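Local coordinates for malonyl CoA-acyl carrier protein transacylase (Staphylococcus aureus, PDB 3IM9) that transfers the malonyl group from malonyl-CoA to holo-acyl carrier protein in fatty acid biosynthesis, at residues A[234-239]-A[250-255]; A[227-232]-A[243-248]; A[83-88]-A[307-312]; A[35-40]-A[78-83]. All blocks are in the same frame, centred on the assembly; numbering follows the deposited sequence.

Contact 1: A[234-239]-A[250-255]; sequences VVQNVN and KSNMVK. With CA (calcium ion), chain B.
Q236 and V238, on segment 234-239, which begins in a short strand, pack against N252 and M253 of helix 246-256 in the acyl transferase domain. The site is close to the probable catalytic pair: the V238 and H207 side chains are about 7 Å apart, those of M253 and S97 about 8 Å. The direct polar link is an amide-to-amide hydrogen bond, N252 ND2 to Q236 OE1 at 2.9 Å. Its N-H points almost straight at the oxygen (163°), which lies in the N252 amide plane, whereas the donor stands above the Q236 carbonyl plane. The other end of the Q236 amide, NE2, is 3.3 Å from M253 SD and donates to E100 OE2, so partners at both ends fix the group's rotation. A water bridges V238 N and N252 O. The V238 methyls add van der Waals packing: CG1, beside the backbone N (chi1 -67°), lies 3.4 Å from N252 O and 3.7 Å from K255 C, while CG2 presses on N252 CG at 3.4 Å. The M253 CB bond points away, but a chi2 of -34° turns SD back toward Q236. M253 O, at 2.7 Å, binds the calcium ion together with Y101 OH and Q256 OE1.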
loop_
_atom_site.group_PDB
_atom_site.type_symbol
_atom_site.label_atom_id
_atom_site.label_comp_id
_atom_site.label_asym_id
_atom_site.label_seq_id
_atom_site.Cartn_x
_atom_site.Cartn_y
_atom_site.Cartn_z
ATOM N N VAL A 234 -0.377 3.985 13.504
ATOM C CA VAL A 234 -0.459 3.579 12.067
ATOM C C VAL A 234 -1.202 4.766 11.432
ATOM O O VAL A 234 -2.392 5.043 11.820
ATOM C CB VAL A 234 -1.230 2.315 11.923
ATOM C CG1 VAL A 234 -1.358 1.982 10.405
ATOM C CG2 VAL A 234 -0.605 1.138 12.707
ATOM N N VAL A 235 -0.584 5.468 10.488
ATOM C CA VAL A 235 -1.270 6.579 9.797
ATOM C C VAL A 235 -2.098 5.932 8.697
ATOM O O VAL A 235 -1.540 5.401 7.745
ATOM C CB VAL A 235 -0.317 7.603 9.276
ATOM C CG1 VAL A 235 -1.071 8.805 8.629
ATOM C CG2 VAL A 235 0.490 8.153 10.491
ATOM N N GLN A 236 -3.416 5.923 8.843
ATOM C CA GLN A 236 -4.286 5.133 7.967
ATOM C C GLN A 236 -4.599 5.853 6.667
ATOM O O GLN A 236 -4.720 7.104 6.598
ATOM C CB GLN A 236 -5.571 4.686 8.668
ATOM C CG GLN A 236 -5.169 3.788 9.835
ATOM C CD GLN A 236 -6.355 2.910 10.289
ATOM O OE1 GLN A 236 -7.158 3.321 11.173
ATOM N NE2 GLN A 236 -6.489 1.723 9.725
ATOM N N ASN A 237 -4.724 5.042 5.585
ATOM C CA ASN A 237 -4.970 5.597 4.278
ATOM C C ASN A 237 -6.295 6.360 4.170
ATOM O O ASN A 237 -6.394 7.272 3.345
ATOM C CB ASN A 237 -5.016 4.438 3.239
ATOM C CG ASN A 237 -3.680 3.845 2.888
ATOM O OD1 ASN A 237 -2.565 4.348 3.233
ATOM N ND2 ASN A 237 -3.786 2.733 2.209
ATOM N N VAL A 238 -7.313 5.919 4.922
ATOM C CA VAL A 238 -8.708 6.482 4.751
ATOM C C VAL A 238 -8.703 7.926 5.234
ATOM O O VAL A 238 -9.314 8.774 4.615
ATOM C CB VAL A 238 -9.774 5.640 5.493
ATOM C CG1 VAL A 238 -9.932 4.343 4.907
ATOM C CG2 VAL A 238 -9.492 5.383 6.922
ATOM N N ASN A 239 -8.005 8.202 6.361
ATOM C CA ASN A 239 -8.159 9.539 7.034
ATOM C C ASN A 239 -6.886 10.281 7.270
ATOM O O ASN A 239 -6.915 11.431 7.722
ATOM C CB ASN A 239 -8.929 9.319 8.406
ATOM C CG ASN A 239 -8.098 8.504 9.434
ATOM O OD1 ASN A 239 -7.057 7.922 9.098
ATOM N ND2 ASN A 239 -8.523 8.501 10.747
ATOM N N LYS A 250 -9.501 -1.422 12.663
ATOM C CA LYS A 250 -10.209 -2.486 11.944
ATOM C C LYS A 250 -11.326 -1.870 11.072
ATOM O O LYS A 250 -11.498 -2.189 9.870
ATOM C CB LYS A 250 -10.761 -3.512 12.948
ATOM C CG LYS A 250 -11.574 -4.674 12.302
ATOM C CD LYS A 250 -12.054 -5.707 13.412
ATOM C CE LYS A 250 -12.968 -6.794 12.796
ATOM N NZ LYS A 250 -13.735 -7.552 13.848
ATOM N N SER A 251 -12.097 -0.939 11.633
ATOM C CA SER A 251 -13.181 -0.328 10.866
ATOM C C SER A 251 -12.606 0.434 9.662
ATOM O O SER A 251 -13.143 0.391 8.540
ATOM C CB SER A 251 -13.858 0.730 11.781
ATOM O OG SER A 251 -14.847 1.381 11.028
ATOM N N ASN A 252 -11.459 1.060 9.857
ATOM C CA ASN A 252 -10.802 1.810 8.767
ATOM C C ASN A 252 -10.187 0.888 7.715
ATOM O O ASN A 252 -10.016 1.366 6.577
ATOM C CB ASN A 252 -9.745 2.723 9.370
ATOM C CG ASN A 252 -10.382 4.001 9.932
ATOM O OD1 ASN A 252 -11.520 4.350 9.569
ATOM N ND2 ASN A 252 -9.662 4.684 10.760
ATOM N N MET A 253 -9.933 -0.369 8.050
ATOM C CA MET A 253 -9.487 -1.261 6.995
ATOM C C MET A 253 -10.637 -1.643 6.099
ATOM O O MET A 253 -10.377 -1.952 4.875
ATOM C CB MET A 253 -8.916 -2.577 7.622
ATOM C CG MET A 253 -7.578 -2.309 8.487
ATOM S SD MET A 253 -6.485 -1.030 7.924
ATOM C CE MET A 253 -5.906 -1.698 6.289
ATOM N N VAL A 254 -11.863 -1.775 6.647
ATOM C CA VAL A 254 -12.953 -2.032 5.756
ATOM C C VAL A 254 -13.235 -0.747 4.874
ATOM O O VAL A 254 -13.387 -0.867 3.621
ATOM C CB VAL A 254 -14.256 -2.386 6.568
ATOM C CG1 VAL A 254 -15.349 -2.697 5.570
ATOM C CG2 VAL A 254 -13.916 -3.613 7.413
ATOM N N LYS A 255 -13.212 0.432 5.501
ATOM C CA LYS A 255 -13.463 1.697 4.701
ATOM C C LYS A 255 -12.386 1.905 3.643
ATOM O O LYS A 255 -12.660 2.440 2.590
ATOM C CB LYS A 255 -13.464 2.920 5.597
ATOM C CG LYS A 255 -14.588 2.826 6.621
ATOM C CD LYS A 255 -14.613 4.096 7.475
ATOM C CE LYS A 255 -15.888 3.988 8.401
ATOM N NZ LYS A 255 -16.003 5.207 9.300
HETATM CA CA CA B . -8.417 -2.977 3.401
HETATM O O HOH W 1 -7.245 2.982 6.134
#

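Contact 2: A[227-232]-A[243-248]; sequences WRDAKF and ETDKEV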
loop_
_atom_site.group_PDB
_atom_site.type_symbol
_atom_site.label_atom_id
_atom_site.label_comp_id
_atom_site.label_asym_id
_atom_site.label_seq_id
_atom_site.Cartn_x
_atom_site.Cartn_y
_atom_site.Cartn_z
ATOM N N TRP A 227 -7.729 -8.737 16.543
ATOM C CA TRP A 227 -7.067 -7.505 16.284
ATOM C C TRP A 227 -6.636 -6.881 17.606
ATOM O O TRP A 227 -7.417 -6.866 18.608
ATOM C CB TRP A 227 -8.008 -6.524 15.577
ATOM C CG TRP A 227 -8.395 -7.016 14.212
ATOM C CD1 TRP A 227 -9.031 -8.173 13.891
ATOM C CD2 TRP A 227 -8.089 -6.346 12.974
ATOM N NE1 TRP A 227 -9.170 -8.272 12.477
ATOM C CE2 TRP A 227 -8.578 -7.165 11.932
ATOM C CE3 TRP A 227 -7.444 -5.131 12.672
ATOM C CZ2 TRP A 227 -8.458 -6.804 10.553
ATOM C CZ3 TRP A 227 -7.350 -4.758 11.280
ATOM C CH2 TRP A 227 -7.837 -5.618 10.280
ATOM N N ARG A 228 -5.423 -6.384 17.660
ATOM C CA ARG A 228 -4.898 -5.717 18.838
ATOM C C ARG A 228 -4.670 -4.284 18.681
ATOM O O ARG A 228 -4.504 -3.776 17.554
ATOM C CB ARG A 228 -3.581 -6.398 19.284
ATOM C CG ARG A 228 -3.816 -7.843 19.714
ATOM C CD ARG A 228 -2.526 -8.507 20.113
ATOM N NE ARG A 228 -1.609 -8.601 18.974
ATOM C CZ ARG A 228 -1.670 -9.510 17.987
ATOM N NH1 ARG A 228 -2.619 -10.469 17.929
ATOM N NH2 ARG A 228 -0.745 -9.478 17.052
ATOM N N ASP A 229 -4.536 -3.548 19.779
ATOM C CA ASP A 229 -4.124 -2.142 19.672
ATOM C C ASP A 229 -2.726 -2.028 19.040
ATOM O O ASP A 229 -1.940 -2.973 19.117
ATOM C CB ASP A 229 -4.140 -1.470 21.046
ATOM C CG ASP A 229 -5.546 -1.242 21.567
ATOM O OD1 ASP A 229 -6.474 -1.115 20.741
ATOM O OD2 ASP A 229 -5.723 -1.191 22.802
ATOM N N ALA A 230 -2.407 -0.889 18.417
ATOM C CA ALA A 230 -1.087 -0.729 17.779
ATOM C C ALA A 230 -0.075 -0.292 18.861
ATOM O O ALA A 230 -0.408 0.619 19.691
ATOM C CB ALA A 230 -1.200 0.363 16.689
ATOM N N LYS A 231 1.155 -0.786 18.762
ATOM C CA LYS A 231 2.207 -0.357 19.665
ATOM C C LYS A 231 2.794 1.016 19.355
ATOM O O LYS A 231 3.427 1.662 20.223
ATOM C CB LYS A 231 3.296 -1.437 19.682
ATOM C CG LYS A 231 2.973 -2.701 20.499
ATOM C CD LYS A 231 4.207 -3.669 20.460
ATOM C CE LYS A 231 4.113 -4.943 21.337
ATOM N NZ LYS A 231 2.736 -5.370 21.455
ATOM N N PHE A 232 2.544 1.560 18.151
ATOM C CA PHE A 232 2.914 2.940 17.794
ATOM C C PHE A 232 1.871 3.264 16.676
ATOM O O PHE A 232 1.302 2.303 16.107
ATOM C CB PHE A 232 4.399 3.092 17.341
ATOM C CG PHE A 232 4.863 1.995 16.401
ATOM C CD1 PHE A 232 5.460 0.822 16.909
ATOM C CD2 PHE A 232 4.676 2.088 14.986
ATOM C CE1 PHE A 232 5.878 -0.206 16.088
ATOM C CE2 PHE A 232 5.087 1.010 14.158
ATOM C CZ PHE A 232 5.626 -0.141 14.652
ATOM N N GLU A 243 -3.439 6.298 14.148
ATOM C CA GLU A 243 -4.496 5.573 14.907
ATOM C C GLU A 243 -3.807 4.491 15.713
ATOM O O GLU A 243 -2.873 3.839 15.231
ATOM C CB GLU A 243 -5.630 4.953 14.053
ATOM C CG GLU A 243 -6.357 6.001 13.192
ATOM C CD GLU A 243 -7.239 6.917 14.031
ATOM O OE1 GLU A 243 -7.326 6.752 15.307
ATOM O OE2 GLU A 243 -7.887 7.787 13.402
ATOM N N THR A 244 -4.303 4.177 16.912
ATOM C CA THR A 244 -3.788 3.027 17.703
ATOM C C THR A 244 -4.869 2.111 18.160
ATOM O O THR A 244 -4.607 0.961 18.533
ATOM C CB THR A 244 -2.942 3.500 18.952
ATOM O OG1 THR A 244 -3.802 4.328 19.731
ATOM C CG2 THR A 244 -1.748 4.355 18.513
ATOM N N ASP A 245 -6.114 2.572 18.155
ATOM C CA ASP A 245 -7.218 1.731 18.624
ATOM C C ASP A 245 -7.472 0.535 17.701
ATOM O O ASP A 245 -7.539 0.695 16.482
ATOM C CB ASP A 245 -8.496 2.559 18.772
ATOM C CG ASP A 245 -9.554 1.856 19.599
ATOM O OD1 ASP A 245 -10.624 1.530 19.044
ATOM O OD2 ASP A 245 -9.315 1.629 20.804
ATOM N N LYS A 246 -7.618 -0.660 18.276
ATOM C CA LYS A 246 -7.909 -1.828 17.478
ATOM C C LYS A 246 -9.213 -1.728 16.708
ATOM O O LYS A 246 -9.276 -2.172 15.532
ATOM C CB LYS A 246 -7.893 -3.131 18.291
ATOM C CG LYS A 246 -9.079 -3.239 19.372
ATOM C CD LYS A 246 -9.059 -4.456 20.279
ATOM C CE LYS A 246 -8.003 -4.329 21.364
ATOM N NZ LYS A 246 -8.013 -5.440 22.452
ATOM N N GLU A 247 -10.293 -1.173 17.325
ATOM C CA GLU A 247 -11.616 -1.130 16.653
ATOM C C GLU A 247 -11.626 0.009 15.628
ATOM O O GLU A 247 -12.263 -0.125 14.558
ATOM C CB GLU A 247 -12.780 -0.839 17.706
ATOM C CG GLU A 247 -13.203 -2.032 18.584
ATOM C CD GLU A 247 -13.709 -3.291 17.850
ATOM O OE1 GLU A 247 -13.610 -4.378 18.449
ATOM O OE2 GLU A 247 -14.184 -3.257 16.683
ATOM N N VAL A 248 -10.925 1.102 15.880
ATOM C CA VAL A 248 -10.891 2.149 14.926
ATOM C C VAL A 248 -10.054 1.659 13.700
ATOM O O VAL A 248 -10.466 1.855 12.544
ATOM C CB VAL A 248 -10.236 3.346 15.466
ATOM C CG1 VAL A 248 -9.957 4.416 14.395
ATOM C CG2 VAL A 248 -11.110 3.881 16.711
HETATM O O HOH W 2 -4.995 -4.716 22.442
#
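D229 meets K246 at the start of helix 246-256, where the loop 227-232 runs roughly antiparallel to residues 243-246, which lead from the second strand of the hairpin 234-235/242-243 into the helix. The carboxylate oxygen D229 OD1 accepts from K246 N at 2.8 Å, met nearly along its C-O axis. One residue on, A230 N donates to T244 O at 2.9 Å in a nearly straight bond (165°), in the carbonyl plane and on a lone pair. The A230 methyl packs beside this bond, with CB 3.9 Å from T244 CA.

The K246 side chain covers the loop backbone. Its CB lies 3.4 Å from R228 C; CG sits between its own backbone N and carbonyl carbon (chi1 67°), and CD reaches W227 O at 3.4 Å. Its NZ makes no salt bridge with D229, being 4.8 Å from OD2; a water accepts from D229 N and, weakly, from K246 NZ.

D245 positions the helix start as its N-cap: OD1 accepts from V248 N at 3.2 Å and, weakly, from E247 N. Together the two aspartates take up the N-H groups of residues 246 to 248. D229 OD1 and D245 OD2 are 4.0 Å apart, a repulsion that the helix N-terminus probably eases. Farther out, the indole of W227 packs on K250 and M253 while its NE1 donates to I222 O, and backbone bonds tie R228 to V109 and K231 to A107. R228 O is buried here with no hydrogen-bonding partner in the model.

Contact 3: A[83-88]-A[307-312]; sequences AALKNL and EDVKGW
W312 and V309, one turn apart on the C-terminal helix, project toward segment 83-88. V309 is the smaller bump: its CG1 pushes between the methyl and the carbonyl of A84, 3.6 Å from CB and 3.5 Å from O. L85 fills the gap between V309 and W312, its CD2 lying 3.6 Å from W312 CD1 and 4.2 Å from V309 CG1, with the leucine and indole crossing at about a right angle. The indole is the large knob. The W312 CB bond points toward 83-88, CG lies anti to the backbone N (chi1 174°), and the benzene part is met by L88 CD1, 3.6 Å from CZ2 and displaced from the ring centre toward the rim. Helix 306-312 thus packs against the C-terminal part of helix 67-84 and the residues after it, at the flank of the parallel sheet of the alpha/beta fold, where L88 and W312 both touch I279 of strand 275-281, and V309 also rests on L81. At the indole edge the fit becomes polar: K86 O, close to the ring plane, accepts from W312 NE1 at 2.9 Å in a bent bond (139° at the hydrogen). N87 O lies near that plane too, 3.9 Å from NE1.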
loop_
_atom_site.group_PDB
_atom_site.type_symbol
_atom_site.label_atom_id
_atom_site.label_comp_id
_atom_site.label_asym_id
_atom_site.label_seq_id
_atom_site.Cartn_x
_atom_site.Cartn_y
_atom_site.Cartn_z
ATOM N N ALA A 83 11.459 -8.618 9.933
ATOM C CA ALA A 83 11.805 -9.598 11.020
ATOM C C ALA A 83 13.363 -9.623 11.086
ATOM O O ALA A 83 13.885 -9.888 12.163
ATOM C CB ALA A 83 11.229 -10.914 10.675
ATOM N N ALA A 84 14.082 -9.344 9.994
ATOM C CA ALA A 84 15.559 -9.466 9.944
ATOM C C ALA A 84 16.235 -8.226 10.473
ATOM O O ALA A 84 17.444 -8.267 10.772
ATOM C CB ALA A 84 16.061 -9.773 8.531
ATOM N N LEU A 85 15.548 -7.072 10.506
ATOM C CA LEU A 85 16.119 -5.818 10.926
ATOM C C LEU A 85 16.208 -5.695 12.455
ATOM O O LEU A 85 15.212 -5.913 13.206
ATOM C CB LEU A 85 15.282 -4.642 10.374
ATOM C CG LEU A 85 15.396 -4.504 8.844
ATOM C CD1 LEU A 85 14.264 -3.627 8.327
ATOM C CD2 LEU A 85 16.766 -3.797 8.563
ATOM N N LYS A 86 17.387 -5.279 12.877
ATOM C CA LYS A 86 17.674 -5.011 14.315
ATOM C C LYS A 86 17.530 -3.534 14.690
ATOM O O LYS A 86 17.956 -2.635 13.954
ATOM C CB LYS A 86 19.099 -5.487 14.673
ATOM C CG LYS A 86 19.282 -6.969 14.833
ATOM C CD LYS A 86 20.751 -7.301 15.313
ATOM C CE LYS A 86 21.465 -8.421 14.483
ATOM N NZ LYS A 86 20.726 -9.740 14.411
ATOM N N ASN A 87 16.950 -3.318 15.892
ATOM C CA ASN A 87 16.743 -1.990 16.458
ATOM C C ASN A 87 16.195 -1.014 15.489
ATOM O O ASN A 87 16.765 0.076 15.207
ATOM C CB ASN A 87 18.052 -1.474 17.019
ATOM C CG ASN A 87 18.427 -2.208 18.251
ATOM O OD1 ASN A 87 17.594 -2.393 19.170
ATOM N ND2 ASN A 87 19.656 -2.671 18.288
ATOM N N LEU A 88 15.092 -1.454 14.923
ATOM C CA LEU A 88 14.322 -0.574 14.168
ATOM C C LEU A 88 13.345 -0.140 15.271
ATOM O O LEU A 88 12.677 -0.983 15.936
ATOM C CB LEU A 88 13.625 -1.383 13.093
ATOM C CG LEU A 88 13.115 -0.651 11.891
ATOM C CD1 LEU A 88 14.197 0.033 11.117
ATOM C CD2 LEU A 88 12.499 -1.784 11.096
ATOM N N GLU A 307 21.419 -7.531 1.682
ATOM C CA GLU A 307 22.557 -6.635 1.874
ATOM C C GLU A 307 22.154 -5.311 2.536
ATOM O O GLU A 307 22.899 -4.771 3.386
ATOM C CB GLU A 307 23.335 -6.333 0.565
ATOM C CG GLU A 307 24.005 -7.598 0.019
ATOM C CD GLU A 307 25.036 -8.143 0.978
ATOM O OE1 GLU A 307 26.007 -7.408 1.249
ATOM O OE2 GLU A 307 24.871 -9.294 1.402
ATOM N N ASP A 308 20.971 -4.777 2.212
ATOM C CA ASP A 308 20.511 -3.580 2.888
ATOM C C ASP A 308 20.235 -3.858 4.370
ATOM O O ASP A 308 20.509 -2.982 5.173
ATOM C CB ASP A 308 19.159 -3.106 2.308
ATOM C CG ASP A 308 19.297 -2.593 0.855
ATOM O OD1 ASP A 308 20.397 -2.177 0.465
ATOM O OD2 ASP A 308 18.319 -2.620 0.089
ATOM N N VAL A 309 19.632 -5.008 4.659
ATOM C CA VAL A 309 19.404 -5.445 6.068
ATOM C C VAL A 309 20.766 -5.512 6.809
ATOM O O VAL A 309 20.876 -5.007 7.909
ATOM C CB VAL A 309 18.741 -6.791 6.126
ATOM C CG1 VAL A 309 18.652 -7.387 7.603
ATOM C CG2 VAL A 309 17.279 -6.683 5.546
ATOM N N LYS A 310 21.765 -6.143 6.198
ATOM C CA LYS A 310 23.081 -6.249 6.847
ATOM C C LYS A 310 23.660 -4.873 7.046
ATOM O O LYS A 310 24.258 -4.593 8.121
ATOM C CB LYS A 310 23.985 -7.108 5.986
ATOM C CG LYS A 310 23.661 -8.567 5.998
ATOM C CD LYS A 310 24.593 -9.276 4.946
ATOM C CE LYS A 310 24.399 -10.755 4.839
ATOM N NZ LYS A 310 25.297 -11.332 3.719
ATOM N N GLY A 311 23.546 -3.975 6.077
ATOM C CA GLY A 311 24.104 -2.668 6.223
ATOM C C GLY A 311 23.413 -1.930 7.385
ATOM O O GLY A 311 24.077 -1.225 8.153
ATOM N N TRP A 312 22.081 -2.010 7.495
ATOM C CA TRP A 312 21.359 -1.365 8.601
ATOM C C TRP A 312 21.819 -2.008 9.912
ATOM O O TRP A 312 22.111 -1.275 10.893
ATOM C CB TRP A 312 19.809 -1.492 8.425
ATOM C CG TRP A 312 19.054 -0.955 9.653
ATOM C CD1 TRP A 312 18.694 -1.650 10.744
ATOM C CD2 TRP A 312 18.578 0.366 9.816
ATOM N NE1 TRP A 312 18.054 -0.816 11.656
ATOM C CE2 TRP A 312 17.986 0.432 11.108
ATOM C CE3 TRP A 312 18.685 1.537 9.054
ATOM C CZ2 TRP A 312 17.441 1.578 11.603
ATOM C CZ3 TRP A 312 18.153 2.704 9.571
ATOM C CH2 TRP A 312 17.576 2.711 10.838
#

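Contact 4: A[35-40]-A[78-83]; sequences DQATEI and SSALLA
A37 and A80 meet where helices 35-47 and 67-84 pack nearly antiparallel, at 150°, with segment axes only 7.4 Å apart. Such a close approach depends on small residues at the crossing: the two CA atoms are 4.1 Å apart and the methyls are within van der Waals reach. A37 CA also stands 3.5 Å from A80 O in a CA-H...O contact, another sign of how nearly the backbones touch.

I40 does most of the filling beside this point. Its CB bond is directed toward the other helix, and the branches divide the surface between them. CG2, anti to the backbone N, comes down on A80 N at 3.7 Å and on S79 CB at 3.9 Å; CG1, beside the backbone N (chi1 -65°), reaches toward A83 CB at 3.8 Å. Q36 packs on the same residue, A83, from the N-terminal side of A37. Its CB sits 3.3 Å from A83 O, and CG follows at 3.6 Å, but the chain bends at chi2 and carries the amide away. No hydrogen bond joins the two segments.

F112, at the start of helix 112-128, touches both I40 and S79 beside the crossing. On its other flanks helix 67-84 meets helix 99-106 through S78, S79 and L82, and strand 275-281 of the parallel sheet, where L81 and L82 pack on I281 and S78 OG hydrogen-bonds to I281 O.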
loop_
_atom_site.group_PDB
_atom_site.type_symbol
_atom_site.label_atom_id
_atom_site.label_comp_id
_atom_site.label_asym_id
_atom_site.label_seq_id
_atom_site.Cartn_x
_atom_site.Cartn_y
_atom_site.Cartn_z
ATOM N N ASP A 35 17.758 -16.253 9.335
ATOM C CA ASP A 35 16.808 -17.092 10.029
ATOM C C ASP A 35 15.449 -16.422 10.263
ATOM O O ASP A 35 14.373 -17.069 10.096
ATOM C CB ASP A 35 17.428 -17.474 11.392
ATOM C CG ASP A 35 18.542 -18.515 11.248
ATOM O OD1 ASP A 35 18.724 -19.158 10.180
ATOM O OD2 ASP A 35 19.272 -18.686 12.248
ATOM N N GLN A 36 15.504 -15.136 10.581
ATOM C CA GLN A 36 14.234 -14.435 10.925
ATOM C C GLN A 36 13.416 -14.259 9.661
ATOM O O GLN A 36 12.179 -14.468 9.704
ATOM C CB GLN A 36 14.492 -13.085 11.584
ATOM C CG GLN A 36 15.013 -13.197 13.087
ATOM C CD GLN A 36 16.402 -13.816 13.185
ATOM O OE1 GLN A 36 17.363 -13.368 12.522
ATOM N NE2 GLN A 36 16.513 -14.902 13.990
ATOM N N ALA A 37 14.080 -13.810 8.576
ATOM C CA ALA A 37 13.341 -13.681 7.324
ATOM C C ALA A 37 12.818 -15.019 6.893
ATOM O O ALA A 37 11.722 -15.087 6.352
ATOM C CB ALA A 37 14.210 -13.116 6.251
ATOM N N THR A 38 13.558 -16.113 7.027
ATOM C CA THR A 38 13.101 -17.391 6.565
ATOM C C THR A 38 11.938 -17.950 7.357
ATOM O O THR A 38 11.051 -18.596 6.808
ATOM C CB THR A 38 14.303 -18.419 6.587
ATOM O OG1 THR A 38 15.343 -17.905 5.765
ATOM C CG2 THR A 38 13.923 -19.812 6.166
ATOM N N GLU A 39 11.892 -17.611 8.641
ATOM C CA GLU A 39 10.701 -17.958 9.422
ATOM C C GLU A 39 9.383 -17.358 8.838
ATOM O O GLU A 39 8.365 -18.059 8.759
ATOM C CB GLU A 39 10.919 -17.464 10.826
ATOM C CG GLU A 39 9.741 -17.780 11.730
ATOM C CD GLU A 39 10.025 -17.461 13.212
ATOM O OE1 GLU A 39 11.037 -16.717 13.564
ATOM O OE2 GLU A 39 9.186 -17.972 14.014
ATOM N N ILE A 40 9.487 -16.099 8.398
ATOM C CA ILE A 40 8.341 -15.449 7.797
ATOM C C ILE A 40 8.024 -16.098 6.463
ATOM O O ILE A 40 6.870 -16.445 6.160
ATOM C CB ILE A 40 8.574 -13.946 7.620
ATOM C CG1 ILE A 40 8.718 -13.186 8.969
ATOM C CG2 ILE A 40 7.437 -13.292 6.794
ATOM C CD1 ILE A 40 7.482 -13.310 9.882
ATOM N N SER A 78 7.885 -7.718 2.766
ATOM C CA SER A 78 8.102 -6.641 3.704
ATOM C C SER A 78 8.238 -7.172 5.139
ATOM O O SER A 78 9.090 -6.686 5.899
ATOM C CB SER A 78 6.952 -5.615 3.649
ATOM O OG SER A 78 7.063 -4.827 2.451
ATOM N N SER A 79 7.409 -8.172 5.480
ATOM C CA SER A 79 7.466 -8.685 6.881
ATOM C C SER A 79 8.755 -9.475 7.077
ATOM O O SER A 79 9.267 -9.540 8.223
ATOM C CB SER A 79 6.266 -9.584 7.123
ATOM O OG SER A 79 5.040 -8.775 7.119
ATOM N N ALA A 80 9.242 -10.151 6.051
ATOM C CA ALA A 80 10.474 -10.959 6.182
ATOM C C ALA A 80 11.642 -10.025 6.392
ATOM O O ALA A 80 12.507 -10.252 7.249
ATOM C CB ALA A 80 10.691 -11.823 4.909
ATOM N N LEU A 81 11.683 -8.929 5.632
ATOM C CA LEU A 81 12.710 -7.900 5.840
ATOM C C LEU A 81 12.603 -7.337 7.212
ATOM O O LEU A 81 13.631 -7.117 7.911
ATOM C CB LEU A 81 12.666 -6.778 4.802
ATOM C CG LEU A 81 12.999 -7.152 3.382
ATOM C CD1 LEU A 81 12.591 -6.052 2.418
ATOM C CD2 LEU A 81 14.497 -7.370 3.198
ATOM N N LEU A 82 11.400 -6.964 7.624
ATOM C CA LEU A 82 11.178 -6.372 8.940
ATOM C C LEU A 82 11.697 -7.305 10.046
ATOM O O LEU A 82 12.353 -6.804 10.952
ATOM C CB LEU A 82 9.648 -6.023 9.046
ATOM C CG LEU A 82 9.300 -5.299 10.344
ATOM C CD1 LEU A 82 9.806 -3.910 10.249
ATOM C CD2 LEU A 82 7.831 -5.298 10.345
ATOM N N ALA A 83 11.459 -8.618 9.933
ATOM C CA ALA A 83 11.805 -9.598 11.020
ATOM C C ALA A 83 13.363 -9.623 11.086
ATOM O O ALA A 83 13.885 -9.888 12.163
ATOM C CB ALA A 83 11.229 -10.914 10.675
#

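The four contacts form two adjoining pairs. Contacts 1 and 2, with centres 11 Å apart, share helix 246-256 and interleave along the chain; V234 and E243 join them through the hairpin. Contacts 3 and 4, centres 10 Å apart, share A83 and use helix 67-84. Contact 4 comes first in sequence, whereas contact 3 brings the C-terminal helix back across more than 200 residues that include contacts 1 and 2. The pairs do not touch: the nearest atoms of contact 2 are about 7 Å from those of contact 3 and of contact 4. Contact 1 borders the probable active site and calcium ion, while contacts 3 and 4 pack helices beside the parallel sheet.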